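Local coordinates for protein thiamine phosphate pyrophosphorylase (Pyrococcus furiosus, PDB 1XI3) that probably condenses a thiazole phosphate with a hydroxymethylpyrimidine diphosphate, using magnesium, to make thiamine phosphate, at residues Y18-R23 with A42-I47; D70-V75 with D86-Q91; V165-G170 with D185-I190. All coordinates share one frame; numbering follows the deposited sequence.

Contact 1 of 3, residues Y18-R23 with A42-I47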
loop_
_atom_site.group_PDB
_atom_site.type_symbol
_atom_site.label_atom_id
_atom_site.label_comp_id
_atom_site.label_asym_id
_atom_site.label_seq_id
_atom_site.Cartn_x
_atom_site.Cartn_y
_atom_site.Cartn_z
ATOM N N TYR A 18 8.487 22.237 3.236
ATOM C CA TYR A 18 8.010 20.905 2.964
ATOM C C TYR A 18 6.522 21.022 2.559
ATOM O O TYR A 18 5.688 21.381 3.354
ATOM C CB TYR A 18 8.187 20.119 4.269
ATOM C CG TYR A 18 7.993 18.624 4.211
ATOM C CD1 TYR A 18 9.066 17.768 4.411
ATOM C CD2 TYR A 18 6.740 18.072 4.009
ATOM C CE1 TYR A 18 8.908 16.370 4.373
ATOM C CE2 TYR A 18 6.568 16.653 3.964
ATOM C CZ TYR A 18 7.643 15.826 4.139
ATOM O OH TYR A 18 7.483 14.451 4.123
ATOM N N VAL A 19 6.218 20.776 1.293
ATOM C CA VAL A 19 4.886 20.972 0.742
ATOM C C VAL A 19 4.230 19.605 0.486
ATOM O O VAL A 19 4.809 18.723 -0.175
ATOM C CB VAL A 19 4.926 21.810 -0.576
ATOM C CG1 VAL A 19 3.587 21.836 -1.261
ATOM C CG2 VAL A 19 5.373 23.208 -0.273
ATOM N N ILE A 20 2.983 19.471 0.951
ATOM C CA ILE A 20 2.262 18.223 0.885
ATOM C C ILE A 20 1.075 18.397 -0.047
ATOM O O ILE A 20 0.362 19.399 0.001
ATOM C CB ILE A 20 1.786 17.802 2.299
ATOM C CG1 ILE A 20 2.998 17.647 3.274
ATOM C CG2 ILE A 20 0.959 16.512 2.206
ATOM C CD1 ILE A 20 2.648 17.494 4.701
ATOM N N THR A 21 0.849 17.409 -0.900
ATOM C CA THR A 21 -0.262 17.474 -1.866
ATOM C C THR A 21 -1.613 17.333 -1.195
ATOM O O THR A 21 -1.712 16.769 -0.122
ATOM C CB THR A 21 -0.164 16.383 -2.993
ATOM O OG1 THR A 21 -0.409 15.073 -2.468
ATOM C CG2 THR A 21 1.191 16.477 -3.747
ATOM N N ASP A 22 -2.655 17.815 -1.861
ATOM C CA ASP A 22 -4.026 17.548 -1.429
ATOM C C ASP A 22 -4.966 17.726 -2.588
ATOM O O ASP A 22 -5.346 18.849 -2.924
ATOM C CB ASP A 22 -4.416 18.464 -0.261
ATOM C CG ASP A 22 -5.785 18.112 0.318
ATOM O OD1 ASP A 22 -6.491 17.245 -0.259
ATOM O OD2 ASP A 22 -6.134 18.656 1.393
ATOM N N ARG A 23 -5.295 16.617 -3.259
ATOM C CA ARG A 23 -6.157 16.653 -4.443
ATOM C C ARG A 23 -7.580 17.139 -4.125
ATOM O O ARG A 23 -8.354 17.419 -5.054
ATOM C CB ARG A 23 -6.199 15.284 -5.115
ATOM C CG ARG A 23 -6.737 14.176 -4.216
ATOM C CD ARG A 23 -6.931 12.844 -4.941
ATOM N NE ARG A 23 -5.769 12.454 -5.728
ATOM C CZ ARG A 23 -5.742 11.450 -6.595
ATOM N NH1 ARG A 23 -6.815 10.677 -6.782
ATOM N NH2 ARG A 23 -4.634 11.232 -7.280
ATOM N N ALA A 42 11.061 20.141 -0.381
ATOM C CA ALA A 42 10.611 18.763 -0.237
ATOM C C ALA A 42 9.135 18.715 -0.597
ATOM O O ALA A 42 8.403 19.641 -0.324
ATOM C CB ALA A 42 10.825 18.255 1.195
ATOM N N ILE A 43 8.724 17.609 -1.219
ATOM C CA ILE A 43 7.358 17.366 -1.597
ATOM C C ILE A 43 6.943 16.019 -1.030
ATOM O O ILE A 43 7.696 15.056 -1.084
ATOM C CB ILE A 43 7.218 17.285 -3.135
ATOM C CG1 ILE A 43 7.590 18.624 -3.802
ATOM C CG2 ILE A 43 5.829 16.868 -3.579
ATOM C CD1 ILE A 43 6.712 19.755 -3.462
ATOM N N GLN A 44 5.743 15.974 -0.480
ATOM C CA GLN A 44 5.147 14.719 -0.036
ATOM C C GLN A 44 3.854 14.494 -0.808
ATOM O O GLN A 44 2.925 15.334 -0.780
ATOM C CB GLN A 44 4.868 14.714 1.472
ATOM C CG GLN A 44 4.268 13.427 1.959
ATOM C CD GLN A 44 3.704 13.573 3.352
ATOM O OE1 GLN A 44 2.486 13.526 3.547
ATOM N NE2 GLN A 44 4.568 13.804 4.312
ATOM N N MET A 45 3.787 13.351 -1.477
ATOM C CA MET A 45 2.598 12.877 -2.117
ATOM C C MET A 45 1.708 12.180 -1.103
ATOM O O MET A 45 2.076 11.151 -0.560
ATOM C CB MET A 45 2.928 11.904 -3.247
ATOM C CG MET A 45 1.733 11.471 -4.039
ATOM S SD MET A 45 2.085 10.433 -5.500
ATOM C CE MET A 45 2.411 8.870 -4.729
ATOM N N ARG A 46 0.519 12.735 -0.881
ATOM C CA ARG A 46 -0.392 12.199 0.143
ATOM C C ARG A 46 -1.746 12.006 -0.539
ATOM O O ARG A 46 -2.492 12.977 -0.746
ATOM C CB ARG A 46 -0.486 13.160 1.331
ATOM C CG ARG A 46 -1.403 12.689 2.435
ATOM C CD ARG A 46 -1.419 13.621 3.600
ATOM N NE ARG A 46 -2.394 13.126 4.559
ATOM C CZ ARG A 46 -3.698 13.399 4.532
ATOM N NH1 ARG A 46 -4.212 14.184 3.583
ATOM N NH2 ARG A 46 -4.504 12.879 5.473
ATOM N N ILE A 47 -2.032 10.763 -0.922
ATOM C CA ILE A 47 -3.263 10.411 -1.650
ATOM C C ILE A 47 -4.074 9.378 -0.842
ATOM O O ILE A 47 -3.559 8.325 -0.508
ATOM C CB ILE A 47 -2.939 9.820 -2.987
ATOM C CG1 ILE A 47 -2.131 10.817 -3.838
ATOM C CG2 ILE A 47 -4.189 9.445 -3.707
ATOM C CD1 ILE A 47 -1.621 10.239 -5.090
HETATM O O HOH W 1 -3.087 14.599 -2.825
#

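Contact 2 of 3, residues D70-V75 with D86-Q91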
loop_
_atom_site.group_PDB
_atom_site.type_symbol
_atom_site.label_atom_id
_atom_site.label_comp_id
_atom_site.label_asym_id
_atom_site.label_seq_id
_atom_site.Cartn_x
_atom_site.Cartn_y
_atom_site.Cartn_z
ATOM N N ASP A 70 15.857 19.424 -7.738
ATOM C CA ASP A 70 16.747 18.994 -6.664
ATOM C C ASP A 70 16.003 19.013 -5.320
ATOM O O ASP A 70 16.545 19.411 -4.286
ATOM C CB ASP A 70 18.024 19.863 -6.596
ATOM C CG ASP A 70 18.889 19.740 -7.859
ATOM N N ALA A 71 14.743 18.607 -5.365
ATOM C CA ALA A 71 13.928 18.527 -4.145
ATOM C C ALA A 71 13.775 17.083 -3.725
ATOM O O ALA A 71 13.780 16.161 -4.530
ATOM C CB ALA A 71 12.594 19.170 -4.336
ATOM N N LEU A 72 13.657 16.909 -2.409
ATOM C CA LEU A 72 13.330 15.618 -1.839
ATOM C C LEU A 72 11.849 15.263 -2.118
ATOM O O LEU A 72 10.972 16.137 -2.198
ATOM C CB LEU A 72 13.582 15.631 -0.347
ATOM C CG LEU A 72 15.063 15.667 0.094
ATOM C CD1 LEU A 72 15.218 15.610 1.609
ATOM C CD2 LEU A 72 15.866 14.565 -0.614
ATOM N N PHE A 73 11.616 13.950 -2.246
ATOM C CA PHE A 73 10.290 13.392 -2.526
ATOM C C PHE A 73 9.931 12.282 -1.548
ATOM O O PHE A 73 10.638 11.262 -1.439
ATOM C CB PHE A 73 10.224 12.849 -3.944
ATOM C CG PHE A 73 8.885 12.352 -4.345
ATOM C CD1 PHE A 73 7.731 13.065 -4.019
ATOM C CD2 PHE A 73 8.750 11.171 -5.045
ATOM C CE1 PHE A 73 6.463 12.554 -4.367
ATOM C CE2 PHE A 73 7.429 10.696 -5.433
ATOM C CZ PHE A 73 6.338 11.426 -5.087
ATOM N N PHE A 74 8.813 12.498 -0.832
ATOM C CA PHE A 74 8.301 11.548 0.135
ATOM C C PHE A 74 6.930 11.124 -0.254
ATOM O O PHE A 74 6.185 11.890 -0.860
ATOM C CB PHE A 74 8.195 12.242 1.522
ATOM C CG PHE A 74 9.524 12.631 2.049
ATOM C CD1 PHE A 74 10.346 11.682 2.648
ATOM C CD2 PHE A 74 10.022 13.918 1.827
ATOM C CE1 PHE A 74 11.635 12.052 3.078
ATOM C CE2 PHE A 74 11.284 14.275 2.277
ATOM C CZ PHE A 74 12.082 13.338 2.870
ATOM N N VAL A 75 6.583 9.894 0.126
ATOM C CA VAL A 75 5.216 9.399 0.015
ATOM C C VAL A 75 4.636 9.196 1.422
ATOM O O VAL A 75 5.285 8.595 2.268
ATOM C CB VAL A 75 5.156 8.071 -0.785
ATOM C CG1 VAL A 75 3.726 7.564 -0.880
ATOM C CG2 VAL A 75 5.736 8.293 -2.178
ATOM N N ASP A 86 10.853 5.113 -6.505
ATOM C CA ASP A 86 12.165 5.523 -6.028
ATOM C C ASP A 86 12.133 6.851 -5.320
ATOM O O ASP A 86 12.995 7.707 -5.451
ATOM C CB ASP A 86 13.183 5.550 -7.171
ATOM C CG ASP A 86 14.619 5.434 -6.692
ATOM O OD1 ASP A 86 15.532 5.806 -7.492
ATOM O OD2 ASP A 86 14.869 5.005 -5.531
ATOM N N ALA A 87 11.122 7.025 -4.480
ATOM C CA ALA A 87 11.092 8.189 -3.627
ATOM C C ALA A 87 12.246 8.193 -2.660
ATOM O O ALA A 87 12.835 7.131 -2.353
ATOM C CB ALA A 87 9.769 8.220 -2.857
ATOM N N ASP A 88 12.578 9.375 -2.154
ATOM C CA ASP A 88 13.607 9.510 -1.154
ATOM C C ASP A 88 13.187 8.901 0.189
ATOM O O ASP A 88 14.039 8.427 0.941
ATOM C CB ASP A 88 14.004 10.949 -0.988
ATOM C CG ASP A 88 14.547 11.543 -2.301
ATOM O OD1 ASP A 88 15.586 11.031 -2.798
ATOM O OD2 ASP A 88 13.931 12.448 -2.833
ATOM N N GLY A 89 11.874 8.934 0.473
ATOM C CA GLY A 89 11.412 8.452 1.769
ATOM C C GLY A 89 9.930 8.270 1.860
ATOM O O GLY A 89 9.182 8.446 0.895
ATOM N N VAL A 90 9.517 7.909 3.067
ATOM C CA VAL A 90 8.105 7.680 3.384
ATOM C C VAL A 90 7.825 8.348 4.744
ATOM O O VAL A 90 8.699 8.387 5.613
ATOM C CB VAL A 90 7.781 6.166 3.452
ATOM C CG1 VAL A 90 8.638 5.471 4.527
ATOM C CG2 VAL A 90 6.299 5.926 3.636
ATOM N N GLN A 91 6.634 8.903 4.880
ATOM C CA GLN A 91 6.161 9.470 6.148
ATOM C C GLN A 91 5.225 8.448 6.795
ATOM O O GLN A 91 4.307 7.944 6.125
ATOM C CB GLN A 91 5.384 10.772 5.887
ATOM C CG GLN A 91 4.914 11.462 7.154
ATOM C CD GLN A 91 6.032 12.136 7.837
ATOM O OE1 GLN A 91 7.057 12.469 7.202
ATOM N NE2 GLN A 91 5.884 12.355 9.154
#

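Contact 3 of 3, residues V165-G170 with D185-I190. With SO4 (sulfate ion), chain C.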
loop_
_atom_site.group_PDB
_atom_site.type_symbol
_atom_site.label_atom_id
_atom_site.label_comp_id
_atom_site.label_asym_id
_atom_site.label_seq_id
_atom_site.Cartn_x
_atom_site.Cartn_y
_atom_site.Cartn_z
ATOM N N VAL A 165 13.404 18.197 12.921
ATOM C CA VAL A 165 11.971 18.354 13.220
ATOM C C VAL A 165 11.360 19.334 12.224
ATOM O O VAL A 165 11.835 20.474 12.087
ATOM C CB VAL A 165 11.745 18.862 14.665
ATOM C CG1 VAL A 165 10.231 19.019 14.945
ATOM C CG2 VAL A 165 12.449 17.969 15.670
ATOM N N VAL A 166 10.304 18.880 11.528
ATOM C CA VAL A 166 9.487 19.706 10.664
ATOM C C VAL A 166 8.157 19.949 11.381
ATOM O O VAL A 166 7.475 18.995 11.779
ATOM C CB VAL A 166 9.236 19.019 9.321
ATOM C CG1 VAL A 166 8.401 19.882 8.443
ATOM C CG2 VAL A 166 10.576 18.701 8.642
ATOM N N ALA A 167 7.808 21.212 11.596
ATOM C CA ALA A 167 6.507 21.555 12.206
ATOM C C ALA A 167 5.414 21.339 11.184
ATOM O O ALA A 167 5.620 21.615 10.002
ATOM C CB ALA A 167 6.492 23.027 12.632
ATOM N N ILE A 168 4.215 20.913 11.632
ATOM C CA ILE A 168 3.107 20.772 10.748
ATOM C C ILE A 168 1.797 21.117 11.456
ATOM O O ILE A 168 1.658 20.874 12.664
ATOM C CB ILE A 168 3.031 19.319 10.147
ATOM C CG1 ILE A 168 2.000 19.280 9.020
ATOM C CG2 ILE A 168 2.781 18.294 11.228
ATOM C CD1 ILE A 168 1.982 18.031 8.198
ATOM N N GLY A 169 0.868 21.666 10.689
ATOM C CA GLY A 169 -0.507 21.790 11.117
ATOM C C GLY A 169 -0.937 23.219 11.338
ATOM O O GLY A 169 -0.513 23.861 12.310
ATOM N N GLY A 170 -1.753 23.728 10.434
ATOM C CA GLY A 170 -2.284 25.077 10.563
ATOM C C GLY A 170 -1.297 26.198 10.306
ATOM O O GLY A 170 -1.532 27.360 10.717
ATOM N N ASP A 185 13.604 22.707 12.021
ATOM C CA ASP A 185 14.397 22.737 10.803
ATOM C C ASP A 185 13.593 23.137 9.567
ATOM O O ASP A 185 14.158 23.416 8.530
ATOM C CB ASP A 185 15.052 21.393 10.642
ATOM C CG ASP A 185 15.897 21.045 11.853
ATOM O OD1 ASP A 185 15.445 20.277 12.754
ATOM O OD2 ASP A 185 16.980 21.666 11.967
ATOM N N GLY A 186 12.261 23.121 9.676
ATOM C CA GLY A 186 11.413 23.398 8.567
ATOM C C GLY A 186 9.963 23.457 8.943
ATOM O O GLY A 186 9.575 23.114 10.072
ATOM N N ILE A 187 9.160 23.894 7.984
ATOM C CA ILE A 187 7.707 23.898 8.107
ATOM C C ILE A 187 7.074 23.118 6.972
ATOM O O ILE A 187 7.519 23.176 5.835
ATOM C CB ILE A 187 7.130 25.311 8.189
ATOM C CG1 ILE A 187 7.548 26.147 6.956
ATOM C CG2 ILE A 187 7.609 25.965 9.461
ATOM C CD1 ILE A 187 6.804 27.473 6.804
ATOM N N ALA A 188 6.034 22.350 7.328
ATOM C CA ALA A 188 5.241 21.609 6.397
ATOM C C ALA A 188 3.891 22.291 6.248
ATOM O O ALA A 188 3.248 22.619 7.243
ATOM C CB ALA A 188 5.065 20.163 6.849
ATOM N N VAL A 189 3.486 22.484 5.002
ATOM C CA VAL A 189 2.245 23.144 4.684
ATOM C C VAL A 189 1.417 22.345 3.685
ATOM O O VAL A 189 1.961 21.698 2.781
ATOM C CB VAL A 189 2.485 24.576 4.165
ATOM C CG1 VAL A 189 3.069 25.450 5.278
ATOM C CG2 VAL A 189 3.390 24.580 2.956
ATOM N N ILE A 190 0.097 22.442 3.839
ATOM C CA ILE A 190 -0.851 21.914 2.861
ATOM C C ILE A 190 -1.718 23.088 2.392
ATOM O O ILE A 190 -1.508 23.619 1.304
ATOM C CB ILE A 190 -1.710 20.757 3.443
ATOM C CG1 ILE A 190 -0.800 19.746 4.169
ATOM C CG2 ILE A 190 -2.526 20.119 2.314
ATOM C CD1 ILE A 190 -1.484 18.406 4.525
HETATM S S SO4 C . -2.574 22.611 7.041
HETATM O O1 SO4 C . -3.046 23.916 7.541
HETATM O O2 SO4 C . -3.454 22.369 5.905
HETATM O O3 SO4 C . -1.179 22.708 6.603
HETATM O O4 SO4 C . -2.604 21.732 8.171
HETATM O O HOH W 2 0.815 23.186 8.310
#

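Contact 1 of 3, residues Y18-R23 with A42-I47
Tyr-18, Val-19 and Ile-20 pair in parallel with Ala-42, Ile-43 and Gln-44, the strand axes 4.7 Å apart at closest approach and 22° from alignment. Backbone bonds run from Val-19 N to Ala-42 O, Gln-44 N to Val-19 O and Thr-21 N to Gln-44 O. On one face of the sheet stand Tyr-18, Ala-42, Ile-20 and Gln-44. With CG of Tyr-18 anti to the backbone N (chi1 -170°), ring atom CD1 lies 3.7 Å from Ala-42 CB. The ring and the Gln-44 amide are turned 82° against each other, and Gln-44 NE2, at the ring edge, donates to Tyr-18 OH over 3.0 Å within its own amide plane. That hydroxyl also bonds to Tyr-131 OH across the barrel. Ile-20 runs alongside Gln-44, its CG2 3.6 Å from Gln-44 OE1 and 3.8 Å from Arg-46 CB. Val-19 and Ile-43 occupy the other face, where Ile-43 packs on Val-32 of helix 28-37. Where the pairing ends, Thr-21 OG1 takes the place of a backbone acceptor and receives Arg-46 N at 3.0 Å in a nearly straight bond. A water accepts from this hydroxyl and from Arg-23 N and donates to Arg-46 O. Further out, Ile-47 CG2 sits over the centre of one guanidinium face of Arg-23, which is salt-bridged to Glu-28 and Glu-54. Gln-44 to Ile-47 belong to the predicted pyrimidine diphosphate site. The bond to Tyr-18 would hold the Gln-44 amide in its rotation, and Thr-21 and the water would steady the backbone leading into the site.

Contact 2 of 3, residues D70-V75 with D86-Q91
Strands 72-76 and 89-92 are the two arms of a beta-alpha-beta unit whose connecting helix is 79-85, and Phe-73 meets Asp-88 where the second arm begins. Asp-88 supplies a side-chain acceptor before the strand pairing begins: its OD2 accepts Phe-73 N at 2.8 Å through the anti lone pair, the one away from OD1. With CG beside its own backbone N (chi1 -60°), the aspartate meets Phe-73 through side chain and backbone together. Phe-73 O answers with two bonds, a weak one from Asp-88 N and another from Gly-89 N at 3.3 Å. OD2 is also salt-bridged to Arg-63 of helix 52-68, and Leu-72 CD2 packs 3.6 Å from this same Asp-88 OD2, the two side chains crossing at about a right angle. An alanine in place of Asp-88 would probably leave Phe-73 N and Arg-63 without their shared acceptor and open a gap beside Leu-72 CD2. Further on, Val-75 N bonds to Gly-89 O, and Gln-91 N to Val-75 O at 3.0 Å. The Phe-74 ring lies against the bare backbone of Gly-89, CD1 3.5 Å from its CA, where a CB would collide with CE1; Val-90 N is at the ring edge. Phe-74 also meets the rings of Tyr-18 and Tyr-131 inside the barrel. On the helix-covered side Ala-87 CB rests 3.8 Å from Phe-73 CD2 and 4.1 Å from Val-75 CG2. Parallel neighbouring strands joined through a helix packed on the outside, with Phe-74 turned into the interior, are one step of a TIM barrel.

Contact 3 of 3, residues V165-G170 with D185-I190
Asp-185 reaches back to Val-165 at the start of strand 165-168. Its CB lies 3.6 Å from Val-165 O, the carbonyl that Asp-185 N itself binds. CG, anti to the carbonyl carbon (chi1 -57°), comes 3.9 Å from Val-165 N, and OD1 accepts that N-H at 2.9 Å with its anti lone pair and an angle of 166°. OD2, the other branch, is salt-bridged to Arg-12. Val-165 is thus gripped through both its N-H and its carbonyl. Beyond it, Ala-167 N bonds to Gly-186 O, and Ala-188 N to Ala-167 O at 2.8 Å. Strands 165-168 and 186-189, joined through helix 176-180, form the last beta-alpha-beta unit of the TIM barrel, their axes 37° apart. Ala-188 CB, on the interior face, fits between Val-166 CG1 at 3.7 Å and Ile-168 CG1 at 3.9 Å. Ala-167 and Ile-187 face helix 176-180 instead. At the C-terminal ends of the strands the two segments spread around a sulfate, probably from the crystallisation liquor, in the predicted thiazole phosphate site. Gly-170 N donates to its O4 and weakly to O1; Ile-190 N, at the N-cap position of helix 191-194, donates to O3 at 3.1 Å, and Ser-191 OG bonds to the ion too. A water that accepts from Gly-169 N donates to Ala-188 O and to sulfate O3.

From the N terminus, contact 1 closes a loop through helix 28-37, contact 2 the shorter one through helix 79-85, and contact 3 the last, through helix 176-180. The three follow in series; none nests within or crosses another. Contact 1 is joined to contact 2 by backbone bonds from Ile-43 to Leu-72 and Phe-74, because strands 42-45 and 72-76 are neighbours. Strand 17-20, the other strand of contact 1, bonds to Ile-187 and Val-189 of contact 3, where first and last strands meet and shut the barrel. Contacts 2 and 3 do not touch, their nearest atoms being about 7 Å apart, yet both belong to the same closed sheet.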